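PDB 3UE6: Aureochrome1 from Vaucheria frigida, which senses blue light through a LOV domain that binds flavin mononucleotide and probably acts as a light-controlled transcription factor. Local coordinates for residues Q42-N47 with V143-K148; N47-D52 with R65-L70; G106-V111 with L126-G131. One frame throughout, in Å; residues are numbered along the deposited sequence.

Interaction 1 of 3, residues Q42-N47 with V143-K148. With FMN (flavin mononucleotide), chain G.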
loop_
_atom_site.group_PDB
_atom_site.type_symbol
_atom_site.label_atom_id
_atom_site.label_comp_id
_atom_site.label_asym_id
_atom_site.label_seq_id
_atom_site.Cartn_x
_atom_site.Cartn_y
_atom_site.Cartn_z
ATOM N N GLN A 42 6.588 4.413 -0.727
ATOM C CA GLN A 42 8.020 4.562 -0.956
ATOM C C GLN A 42 8.576 5.846 -0.350
ATOM O O GLN A 42 9.772 5.942 -0.083
ATOM C CB GLN A 42 8.334 4.488 -2.448
ATOM C CG GLN A 42 8.143 3.107 -3.041
ATOM C CD GLN A 42 8.453 3.066 -4.523
ATOM O OE1 GLN A 42 8.010 3.925 -5.285
ATOM N NE2 GLN A 42 9.223 2.066 -4.939
ATOM N N MET A 43 7.710 6.836 -0.151
ATOM C CA MET A 43 8.087 8.021 0.609
ATOM C C MET A 43 7.972 7.676 2.088
ATOM O O MET A 43 8.584 8.319 2.944
ATOM C CB MET A 43 7.197 9.218 0.257
ATOM C CG MET A 43 5.718 8.997 0.523
ATOM S SD MET A 43 5.039 10.061 1.809
ATOM C CE MET A 43 4.964 11.625 0.948
ATOM N N ALA A 44 7.170 6.656 2.374
ATOM C CA ALA A 44 7.089 6.090 3.708
ATOM C C ALA A 44 8.296 5.196 3.902
ATOM O O ALA A 44 8.507 4.249 3.146
ATOM C CB ALA A 44 5.811 5.289 3.862
ATOM N N GLN A 45 9.101 5.502 4.908
ATOM C CA GLN A 45 10.309 4.728 5.138
ATOM C C GLN A 45 10.020 3.585 6.100
ATOM O O GLN A 45 10.531 3.533 7.220
ATOM C CB GLN A 45 11.447 5.634 5.604
ATOM C CG GLN A 45 11.867 6.600 4.505
ATOM C CD GLN A 45 12.949 7.561 4.927
ATOM O OE1 GLN A 45 12.797 8.305 5.896
ATOM N NE2 GLN A 45 14.056 7.559 4.192
ATOM N N GLN A 46 9.178 2.673 5.624
ATOM C CA GLN A 46 8.680 1.553 6.409
ATOM C C GLN A 46 7.795 1.971 7.581
ATOM O O GLN A 46 7.524 1.167 8.467
ATOM C CB GLN A 46 9.819 0.638 6.867
ATOM C CG GLN A 46 10.134 -0.471 5.871
ATOM C CD GLN A 46 8.931 -1.362 5.601
ATOM O OE1 GLN A 46 8.161 -1.678 6.509
ATOM N NE2 GLN A 46 8.765 -1.766 4.348
ATOM N N ASN A 47 7.334 3.219 7.588
ATOM C CA ASN A 47 6.326 3.631 8.563
ATOM C C ASN A 47 4.978 3.872 7.898
ATOM O O ASN A 47 4.689 4.980 7.444
ATOM C CB ASN A 47 6.748 4.890 9.323
ATOM C CG ASN A 47 8.060 4.720 10.054
ATOM O OD1 ASN A 47 8.412 3.620 10.481
ATOM N ND2 ASN A 47 8.795 5.815 10.198
ATOM N N VAL A 143 -4.204 4.305 2.927
ATOM C CA VAL A 143 -2.824 4.103 3.338
ATOM C C VAL A 143 -2.356 5.321 4.134
ATOM O O VAL A 143 -2.453 6.454 3.666
ATOM C CB VAL A 143 -1.892 3.828 2.131
ATOM C CG1 VAL A 143 -2.060 4.893 1.052
ATOM C CG2 VAL A 143 -0.439 3.726 2.582
ATOM N N GLY A 144 -1.890 5.085 5.356
ATOM C CA GLY A 144 -1.387 6.157 6.198
ATOM C C GLY A 144 0.124 6.092 6.299
ATOM O O GLY A 144 0.695 5.014 6.447
ATOM N N VAL A 145 0.777 7.245 6.213
ATOM C CA VAL A 145 2.230 7.304 6.324
ATOM C C VAL A 145 2.652 8.248 7.445
ATOM O O VAL A 145 2.334 9.438 7.421
ATOM C CB VAL A 145 2.885 7.758 5.007
ATOM C CG1 VAL A 145 4.390 7.868 5.181
ATOM C CG2 VAL A 145 2.540 6.795 3.885
ATOM N N GLN A 146 3.370 7.713 8.424
ATOM C CA GLN A 146 3.819 8.502 9.565
ATOM C C GLN A 146 5.310 8.805 9.470
ATOM O O GLN A 146 6.069 8.053 8.862
ATOM C CB GLN A 146 3.516 7.773 10.877
ATOM C CG GLN A 146 2.044 7.499 11.118
ATOM C CD GLN A 146 1.499 6.392 10.237
ATOM O OE1 GLN A 146 2.252 5.559 9.726
ATOM N NE2 GLN A 146 0.184 6.376 10.054
ATOM N N SER A 147 5.721 9.915 10.074
ATOM C CA SER A 147 7.125 10.299 10.091
ATOM C C SER A 147 7.402 11.317 11.188
ATOM O O SER A 147 6.804 12.392 11.214
ATOM C CB SER A 147 7.554 10.852 8.728
ATOM O OG SER A 147 6.860 12.048 8.416
ATOM N N LYS A 148 8.300 10.955 12.100
ATOM C CA LYS A 148 8.739 11.847 13.165
ATOM C C LYS A 148 9.510 13.014 12.551
ATOM O O LYS A 148 10.272 12.831 11.596
ATOM C CB LYS A 148 9.634 11.077 14.140
ATOM C CG LYS A 148 10.134 11.867 15.342
ATOM C CD LYS A 148 11.465 11.308 15.824
ATOM C CE LYS A 148 11.448 9.783 15.855
ATOM N NZ LYS A 148 12.800 9.200 16.086
HETATM N N1 FMN G . -4.410 10.196 13.171
HETATM C C2 FMN G . -3.312 10.497 13.949
HETATM O O2 FMN G . -3.417 11.300 14.880
HETATM N N3 FMN G . -2.098 9.899 13.684
HETATM C C4 FMN G . -1.975 9.001 12.649
HETATM O O4 FMN G . -0.896 8.467 12.415
HETATM C C4A FMN G . -3.081 8.694 11.866
HETATM N N5 FMN G . -2.980 7.793 10.820
HETATM C C5A FMN G . -4.083 7.499 10.046
HETATM C C6 FMN G . -3.969 6.594 9.000
HETATM C C7 FMN G . -5.072 6.288 8.211
HETATM C C7M FMN G . -4.940 5.307 7.078
HETATM C C8 FMN G . -6.295 6.893 8.476
HETATM C C8M FMN G . -7.481 6.561 7.623
HETATM C C9 FMN G . -6.409 7.800 9.524
HETATM C C9A FMN G . -5.302 8.107 10.314
HETATM N N10 FMN G . -5.402 8.998 11.371
HETATM C C10 FMN G . -4.299 9.300 12.133
HETATM C "C1'" FMN G . -6.688 9.699 11.689
HETATM C "C2'" FMN G . -7.614 8.937 12.622
HETATM O "O2'" FMN G . -7.653 7.578 12.264
HETATM C "C3'" FMN G . -9.007 9.553 12.525
HETATM O "O3'" FMN G . -9.499 9.461 11.206
HETATM C "C4'" FMN G . -8.954 11.014 12.960
HETATM O "O4'" FMN G . -8.561 11.072 14.311
HETATM C "C5'" FMN G . -10.290 11.734 12.808
HETATM O "O5'" FMN G . -11.351 10.873 13.163
HETATM P P FMN G . -12.117 11.004 14.575
HETATM O O1P FMN G . -11.120 10.703 15.670
HETATM O O2P FMN G . -13.244 10.006 14.645
HETATM O O3P FMN G . -12.673 12.394 14.765
#
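Ala-44 and Val-145 meet through their methyl groups where helix 36-43 ends and the chain runs on toward the sheet. The CB of Ala-44 touches both branches of the valine, and CG2 of Val-145 is 3.6 Å from it. CG1 of Val-145, anti to the backbone N (chi1 177°), also has the sulfur of Met-43 beside it, with SD and CG1 4.1 Å apart. Further along, the backbone of Asn-47 joins that of Gln-146: the N of Gln-146 donates to the O of Asn-47 at 3.2 Å, coming from above the carbonyl plane. The same oxygen receives a CA-H...O contact from CA of Val-145.

Gln-146 turns the contact toward the flavin. Its chain bends at chi2 (73°), which swings CD round, and NE2 makes a weak hydrogen bond to FMN O4 at 3.3 Å. In related LOV domains a glutamine at this position is thought to reorient when light changes the flavin. Gly-144, which has no side chain, brings its N to 3.5 Å from FMN C7M.

On the dimer side, Gln-46 is hydrogen-bonded by NE2 to Leu-132 O and Asn-141 OD1 of the second subunit. Around this junction, strand 139-145 lies between two others of the sheet, pairing with 122-133 through Val-145 and Phe-128 and with 48-52 through Gly-144 and Val-49.

Interaction 2 of 3, residues N47-D52 with R65-L70. With FMN (flavin mononucleotide), chain G.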
loop_
_atom_site.group_PDB
_atom_site.type_symbol
_atom_site.label_atom_id
_atom_site.label_comp_id
_atom_site.label_asym_id
_atom_site.label_seq_id
_atom_site.Cartn_x
_atom_site.Cartn_y
_atom_site.Cartn_z
ATOM N N ASN A 47 7.334 3.219 7.588
ATOM C CA ASN A 47 6.326 3.631 8.563
ATOM C C ASN A 47 4.978 3.872 7.898
ATOM O O ASN A 47 4.689 4.980 7.444
ATOM C CB ASN A 47 6.748 4.890 9.323
ATOM C CG ASN A 47 8.060 4.720 10.054
ATOM O OD1 ASN A 47 8.412 3.620 10.481
ATOM N ND2 ASN A 47 8.795 5.815 10.198
ATOM N N PHE A 48 4.148 2.838 7.836
ATOM C CA PHE A 48 2.832 2.997 7.239
ATOM C C PHE A 48 1.809 2.025 7.801
ATOM O O PHE A 48 2.152 1.056 8.481
ATOM C CB PHE A 48 2.912 2.855 5.716
ATOM C CG PHE A 48 3.328 1.486 5.252
ATOM C CD1 PHE A 48 2.380 0.497 5.027
ATOM C CD2 PHE A 48 4.665 1.186 5.034
ATOM C CE1 PHE A 48 2.758 -0.767 4.596
ATOM C CE2 PHE A 48 5.050 -0.075 4.602
ATOM C CZ PHE A 48 4.095 -1.053 4.383
ATOM N N VAL A 49 0.544 2.306 7.511
ATOM C CA VAL A 49 -0.541 1.392 7.837
ATOM C C VAL A 49 -1.519 1.285 6.667
ATOM O O VAL A 49 -1.517 2.122 5.760
ATOM C CB VAL A 49 -1.304 1.832 9.106
ATOM C CG1 VAL A 49 -0.362 1.890 10.307
ATOM C CG2 VAL A 49 -1.959 3.181 8.882
ATOM N N ILE A 50 -2.338 0.240 6.688
ATOM C CA ILE A 50 -3.434 0.099 5.739
ATOM C C ILE A 50 -4.725 -0.086 6.523
ATOM O O ILE A 50 -4.802 -0.937 7.408
ATOM C CB ILE A 50 -3.267 -1.136 4.839
ATOM C CG1 ILE A 50 -1.871 -1.185 4.216
ATOM C CG2 ILE A 50 -4.335 -1.138 3.752
ATOM C CD1 ILE A 50 -1.697 -0.270 3.026
ATOM N N THR A 51 -5.738 0.711 6.204
ATOM C CA THR A 51 -7.043 0.561 6.834
ATOM C C THR A 51 -8.061 0.024 5.840
ATOM O O THR A 51 -7.893 0.169 4.631
ATOM C CB THR A 51 -7.547 1.890 7.409
ATOM O OG1 THR A 51 -7.833 2.794 6.335
ATOM C CG2 THR A 51 -6.505 2.497 8.329
ATOM N N ASP A 52 -9.112 -0.599 6.362
ATOM C CA ASP A 52 -10.205 -1.085 5.535
ATOM C C ASP A 52 -11.416 -0.179 5.711
ATOM O O ASP A 52 -12.053 -0.183 6.766
ATOM C CB ASP A 52 -10.564 -2.520 5.919
ATOM C CG ASP A 52 -11.443 -3.198 4.889
ATOM O OD1 ASP A 52 -12.227 -2.497 4.214
ATOM O OD2 ASP A 52 -11.342 -4.436 4.754
ATOM N N ARG A 65 6.567 -2.860 10.243
ATOM C CA ARG A 65 7.381 -3.001 11.445
ATOM C C ARG A 65 7.913 -1.641 11.875
ATOM O O ARG A 65 8.138 -1.398 13.060
ATOM C CB ARG A 65 8.540 -3.976 11.226
ATOM C CG ARG A 65 9.644 -3.433 10.342
ATOM C CD ARG A 65 10.960 -4.176 10.549
ATOM N NE ARG A 65 10.989 -5.479 9.891
ATOM C CZ ARG A 65 12.092 -6.043 9.408
ATOM N NH1 ARG A 65 13.254 -5.415 9.502
ATOM N NH2 ARG A 65 12.035 -7.231 8.828
ATOM N N GLY A 66 8.112 -0.754 10.907
ATOM C CA GLY A 66 8.612 0.577 11.194
ATOM C C GLY A 66 7.620 1.327 12.053
ATOM O O GLY A 66 7.992 2.008 13.008
ATOM N N PHE A 67 6.346 1.190 11.706
ATOM C CA PHE A 67 5.271 1.808 12.459
ATOM C C PHE A 67 5.177 1.258 13.884
ATOM O O PHE A 67 4.961 2.004 14.833
ATOM C CB PHE A 67 3.945 1.605 11.739
ATOM C CG PHE A 67 2.766 2.135 12.497
ATOM C CD1 PHE A 67 2.307 3.421 12.274
ATOM C CD2 PHE A 67 2.114 1.349 13.436
ATOM C CE1 PHE A 67 1.221 3.915 12.973
ATOM C CE2 PHE A 67 1.034 1.836 14.135
ATOM C CZ PHE A 67 0.583 3.120 13.905
ATOM N N LEU A 68 5.330 -0.052 14.031
ATOM C CA LEU A 68 5.308 -0.662 15.354
ATOM C C LEU A 68 6.409 -0.070 16.229
ATOM O O LEU A 68 6.164 0.314 17.370
ATOM C CB LEU A 68 5.450 -2.186 15.275
ATOM C CG LEU A 68 4.349 -2.957 14.556
ATOM C CD1 LEU A 68 4.556 -4.457 14.721
ATOM C CD2 LEU A 68 2.971 -2.552 15.064
ATOM N N THR A 69 7.619 0.018 15.686
ATOM C CA THR A 69 8.759 0.488 16.465
ATOM C C THR A 69 8.715 1.995 16.702
ATOM O O THR A 69 9.319 2.499 17.652
ATOM C CB THR A 69 10.101 0.091 15.824
ATOM O OG1 THR A 69 10.278 0.799 14.593
ATOM C CG2 THR A 69 10.137 -1.407 15.560
ATOM N N LEU A 70 8.006 2.713 15.841
ATOM C CA LEU A 70 7.875 4.154 15.998
ATOM C C LEU A 70 6.866 4.491 17.085
ATOM O O LEU A 70 7.076 5.408 17.881
ATOM C CB LEU A 70 7.446 4.792 14.682
ATOM C CG LEU A 70 6.905 6.213 14.812
ATOM C CD1 LEU A 70 8.042 7.218 14.931
ATOM C CD2 LEU A 70 6.013 6.540 13.623
HETATM N N1 FMN G . -4.410 10.196 13.171
HETATM C C2 FMN G . -3.312 10.497 13.949
HETATM O O2 FMN G . -3.417 11.300 14.880
HETATM N N3 FMN G . -2.098 9.899 13.684
HETATM C C4 FMN G . -1.975 9.001 12.649
HETATM O O4 FMN G . -0.896 8.467 12.415
HETATM C C4A FMN G . -3.081 8.694 11.866
HETATM N N5 FMN G . -2.980 7.793 10.820
HETATM C C5A FMN G . -4.083 7.499 10.046
HETATM C C6 FMN G . -3.969 6.594 9.000
HETATM C C7 FMN G . -5.072 6.288 8.211
HETATM C C7M FMN G . -4.940 5.307 7.078
HETATM C C8 FMN G . -6.295 6.893 8.476
HETATM C C8M FMN G . -7.481 6.561 7.623
HETATM C C9 FMN G . -6.409 7.800 9.524
HETATM C C9A FMN G . -5.302 8.107 10.314
HETATM N N10 FMN G . -5.402 8.998 11.371
HETATM C C10 FMN G . -4.299 9.300 12.133
HETATM C "C1'" FMN G . -6.688 9.699 11.689
HETATM C "C2'" FMN G . -7.614 8.937 12.622
HETATM O "O2'" FMN G . -7.653 7.578 12.264
HETATM C "C3'" FMN G . -9.007 9.553 12.525
HETATM O "O3'" FMN G . -9.499 9.461 11.206
HETATM C "C4'" FMN G . -8.954 11.014 12.960
HETATM O "O4'" FMN G . -8.561 11.072 14.311
HETATM C "C5'" FMN G . -10.290 11.734 12.808
HETATM O "O5'" FMN G . -11.351 10.873 13.163
HETATM P P FMN G . -12.117 11.004 14.575
HETATM O O1P FMN G . -11.120 10.703 15.670
HETATM O O2P FMN G . -13.244 10.006 14.645
HETATM O O3P FMN G . -12.673 12.394 14.765
#
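Strand 48-52 of this PAS fold lines the flavin pocket with Val-49, and Phe-67 packs against that valine from helix 65-71, the short helix that follows strand 60-63. CG1 of Val-49 sits over the face of the Phe-67 ring in a CH-pi contact, 3.6 Å from the ring centroid and 10° off its normal. All six ring carbons lie at similar distances from this methyl, from 3.7 Å for CD1 to 4.1 Å for CE2. CG of Phe-67 is anti to its backbone N (chi1 176°), which places CG itself 3.8 Å from CG1 of Val-49. The other branch of the valine faces the cofactor, with CG2 of Val-49 4.0 Å from FMN C6. Two residues on, CG2 of Thr-51 packs against the methyl C7M of FMN at 3.5 Å.

At the start of the strand the backbones come close. CA of Asn-47 is 4.4 Å from CA of Phe-67, and the O of Phe-48 is 3.8 Å from CB of Phe-67. Within the helix, Gly-66 O takes hydrogen bonds from Thr-69 OG1 and Leu-70 N, both from the same face of its carbonyl plane. The other side of the strand looks to the dimer: Phe-48 packs on Leu-132 of the second subunit and Ile-50 on its counterpart there.

At Val-49 the join between helix and strand is apolar. The valine is a shared layer, one methyl on the phenyl face and one on the dimethylbenzene end of the flavin, so a shift of either partner would probably be felt by the other through this double contact.

Interaction 3 of 3, residues G106-V111 with L126-G131. With FMN (flavin mononucleotide), chain G.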
loop_
_atom_site.group_PDB
_atom_site.type_symbol
_atom_site.label_atom_id
_atom_site.label_comp_id
_atom_site.label_asym_id
_atom_site.label_seq_id
_atom_site.Cartn_x
_atom_site.Cartn_y
_atom_site.Cartn_z
ATOM N N GLY A 106 -12.743 12.679 0.746
ATOM C CA GLY A 106 -12.038 11.811 -0.179
ATOM C C GLY A 106 -10.787 12.391 -0.814
ATOM O O GLY A 106 -10.233 11.813 -1.743
ATOM N N VAL A 107 -10.330 13.531 -0.310
ATOM C CA VAL A 107 -9.096 14.138 -0.797
ATOM C C VAL A 107 -7.898 13.776 0.087
ATOM O O VAL A 107 -8.019 13.688 1.307
ATOM C CB VAL A 107 -9.231 15.673 -0.925
ATOM C CG1 VAL A 107 -10.396 16.184 -0.096
ATOM C CG2 VAL A 107 -7.933 16.369 -0.537
ATOM N N ASP A 108 -6.750 13.546 -0.546
ATOM C CA ASP A 108 -5.512 13.224 0.165
ATOM C C ASP A 108 -4.893 14.475 0.770
ATOM O O ASP A 108 -4.749 15.491 0.087
ATOM C CB ASP A 108 -4.479 12.607 -0.786
ATOM C CG ASP A 108 -4.997 11.389 -1.525
ATOM O OD1 ASP A 108 -5.982 10.768 -1.070
ATOM O OD2 ASP A 108 -4.397 11.046 -2.564
ATOM N N THR A 109 -4.505 14.404 2.040
ATOM C CA THR A 109 -3.760 15.498 2.651
ATOM C C THR A 109 -2.718 14.996 3.636
ATOM O O THR A 109 -2.657 13.807 3.954
ATOM C CB THR A 109 -4.664 16.491 3.393
ATOM O OG1 THR A 109 -5.453 15.795 4.363
ATOM C CG2 THR A 109 -5.580 17.228 2.419
ATOM N N SER A 110 -1.899 15.923 4.113
ATOM C CA SER A 110 -0.929 15.632 5.150
ATOM C C SER A 110 -1.032 16.679 6.248
ATOM O O SER A 110 -1.287 17.857 5.980
ATOM C CB SER A 110 0.483 15.584 4.573
ATOM O OG SER A 110 0.777 16.753 3.837
ATOM N N VAL A 111 -0.855 16.236 7.486
ATOM C CA VAL A 111 -0.936 17.127 8.632
ATOM C C VAL A 111 0.178 16.823 9.619
ATOM O O VAL A 111 0.608 15.677 9.746
ATOM C CB VAL A 111 -2.286 16.992 9.355
ATOM C CG1 VAL A 111 -2.439 18.102 10.378
ATOM C CG2 VAL A 111 -3.423 17.034 8.360
ATOM N N LEU A 126 4.425 14.300 11.022
ATOM C CA LEU A 126 4.007 14.708 9.676
ATOM C C LEU A 126 3.379 13.502 9.000
ATOM O O LEU A 126 4.065 12.579 8.558
ATOM C CB LEU A 126 5.169 15.231 8.826
ATOM C CG LEU A 126 4.787 15.630 7.388
ATOM C CD1 LEU A 126 3.527 16.493 7.368
ATOM C CD2 LEU A 126 5.929 16.336 6.659
ATOM N N PHE A 127 2.061 13.517 8.931
ATOM C CA PHE A 127 1.319 12.326 8.595
ATOM C C PHE A 127 0.527 12.528 7.290
ATOM O O PHE A 127 -0.207 13.501 7.145
ATOM C CB PHE A 127 0.434 11.969 9.791
ATOM C CG PHE A 127 -0.890 11.404 9.424
ATOM C CD1 PHE A 127 -0.990 10.120 8.923
ATOM C CD2 PHE A 127 -2.043 12.140 9.617
ATOM C CE1 PHE A 127 -2.215 9.590 8.593
ATOM C CE2 PHE A 127 -3.271 11.614 9.295
ATOM C CZ PHE A 127 -3.359 10.337 8.782
ATOM N N PHE A 128 0.716 11.621 6.333
ATOM C CA PHE A 128 0.011 11.680 5.055
ATOM C C PHE A 128 -0.990 10.534 4.924
ATOM O O PHE A 128 -0.728 9.411 5.362
ATOM C CB PHE A 128 0.995 11.666 3.879
ATOM C CG PHE A 128 0.327 11.578 2.519
ATOM C CD1 PHE A 128 -0.152 12.717 1.885
ATOM C CD2 PHE A 128 0.205 10.359 1.865
ATOM C CE1 PHE A 128 -0.756 12.639 0.632
ATOM C CE2 PHE A 128 -0.396 10.277 0.618
ATOM C CZ PHE A 128 -0.877 11.415 0.001
ATOM N N VAL A 129 -2.136 10.828 4.318
ATOM C CA VAL A 129 -3.180 9.830 4.116
ATOM C C VAL A 129 -3.721 9.879 2.681
ATOM O O VAL A 129 -3.878 10.956 2.100
ATOM C CB VAL A 129 -4.335 10.007 5.136
ATOM C CG1 VAL A 129 -4.896 11.421 5.095
ATOM C CG2 VAL A 129 -5.429 8.986 4.888
ATOM N N ALA A 130 -3.980 8.709 2.104
ATOM C CA ALA A 130 -4.509 8.622 0.745
ATOM C C ALA A 130 -5.545 7.516 0.605
ATOM O O ALA A 130 -5.307 6.374 1.004
ATOM C CB ALA A 130 -3.380 8.423 -0.262
ATOM N N GLY A 131 -6.696 7.867 0.038
ATOM C CA GLY A 131 -7.755 6.905 -0.203
ATOM C C GLY A 131 -7.522 6.103 -1.473
ATOM O O GLY A 131 -7.046 6.625 -2.483
HETATM N N1 FMN G . -4.410 10.196 13.171
HETATM C C2 FMN G . -3.312 10.497 13.949
HETATM O O2 FMN G . -3.417 11.300 14.880
HETATM N N3 FMN G . -2.098 9.899 13.684
HETATM C C4 FMN G . -1.975 9.001 12.649
HETATM O O4 FMN G . -0.896 8.467 12.415
HETATM C C4A FMN G . -3.081 8.694 11.866
HETATM N N5 FMN G . -2.980 7.793 10.820
HETATM C C5A FMN G . -4.083 7.499 10.046
HETATM C C6 FMN G . -3.969 6.594 9.000
HETATM C C7 FMN G . -5.072 6.288 8.211
HETATM C C7M FMN G . -4.940 5.307 7.078
HETATM C C8 FMN G . -6.295 6.893 8.476
HETATM C C8M FMN G . -7.481 6.561 7.623
HETATM C C9 FMN G . -6.409 7.800 9.524
HETATM C C9A FMN G . -5.302 8.107 10.314
HETATM N N10 FMN G . -5.402 8.998 11.371
HETATM C C10 FMN G . -4.299 9.300 12.133
HETATM C "C1'" FMN G . -6.688 9.699 11.689
HETATM C "C2'" FMN G . -7.614 8.937 12.622
HETATM O "O2'" FMN G . -7.653 7.578 12.264
HETATM C "C3'" FMN G . -9.007 9.553 12.525
HETATM O "O3'" FMN G . -9.499 9.461 11.206
HETATM C "C4'" FMN G . -8.954 11.014 12.960
HETATM O "O4'" FMN G . -8.561 11.072 14.311
HETATM C "C5'" FMN G . -10.290 11.734 12.808
HETATM O "O5'" FMN G . -11.351 10.873 13.163
HETATM P P FMN G . -12.117 11.004 14.575
HETATM O O1P FMN G . -11.120 10.703 15.670
HETATM O O2P FMN G . -13.244 10.006 14.645
HETATM O O3P FMN G . -12.673 12.394 14.765
HETATM O O HOH W 1 -4.940 8.594 -3.576
#
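CG of Phe-128 lies anti to its backbone N (chi1 174°), and the ring it carries meets Asp-108, whose CG stands anti to the carbonyl carbon (chi1 -55°) and starts the carboxylate on its way to Gly-131. These residues belong to the antiparallel beta hairpin of strands 109-116 and 122-133. CB of Asp-108 rests 3.9 Å from CZ of Phe-128, while CB of Ser-110 lies at the edge of the same ring, in its plane.

The hairpin backbone is held by the Val-111 and Phe-127 pair, which exchange two bonds, Phe-127 N to Val-111 O at 2.7 Å and Val-111 N to Phe-127 O at 2.8 Å. Val-129 N also donates to Thr-109 O at 3.0 Å, nearly along the C=O axis.

On the other face of the sheet, the Phe-127 ring underlies the flavin: FMN C4A stands 3.4 Å above its plane, offset toward the rim. Helix 93-105 packs there too, with Ile-99 on both Phe-127 and Val-111.

Where the pairing ends, the Asp-108 carboxylate takes over. OD1 accepts from Gly-131 N at 3.2 Å, met from above the carboxylate plane, and a water bridges OD2 of Asp-108 to Gly-131 O.

How the interactions relate
From the N terminus, helix 36-43 leads through residues 44-47 into strand 48-52, and interaction 1 ties this junction to the end of strand 139-145, closing a long loop that holds nearly the whole PAS core. Interactions 2 and 3 are both nested inside it, one after the other: 47-52 with 65-70 closes a short loop through strand 60-63, and 106-111 with 126-131 closes the later hairpin. Interactions 1 and 2 share Asn-47, and Gln-146 packs on Phe-67. A hydrogen bond between Ser-147 OG and Leu-126 O links interactions 1 and 3. Interactions 2 and 3 do not touch, but all three reach one antiparallel sheet and the same flavin.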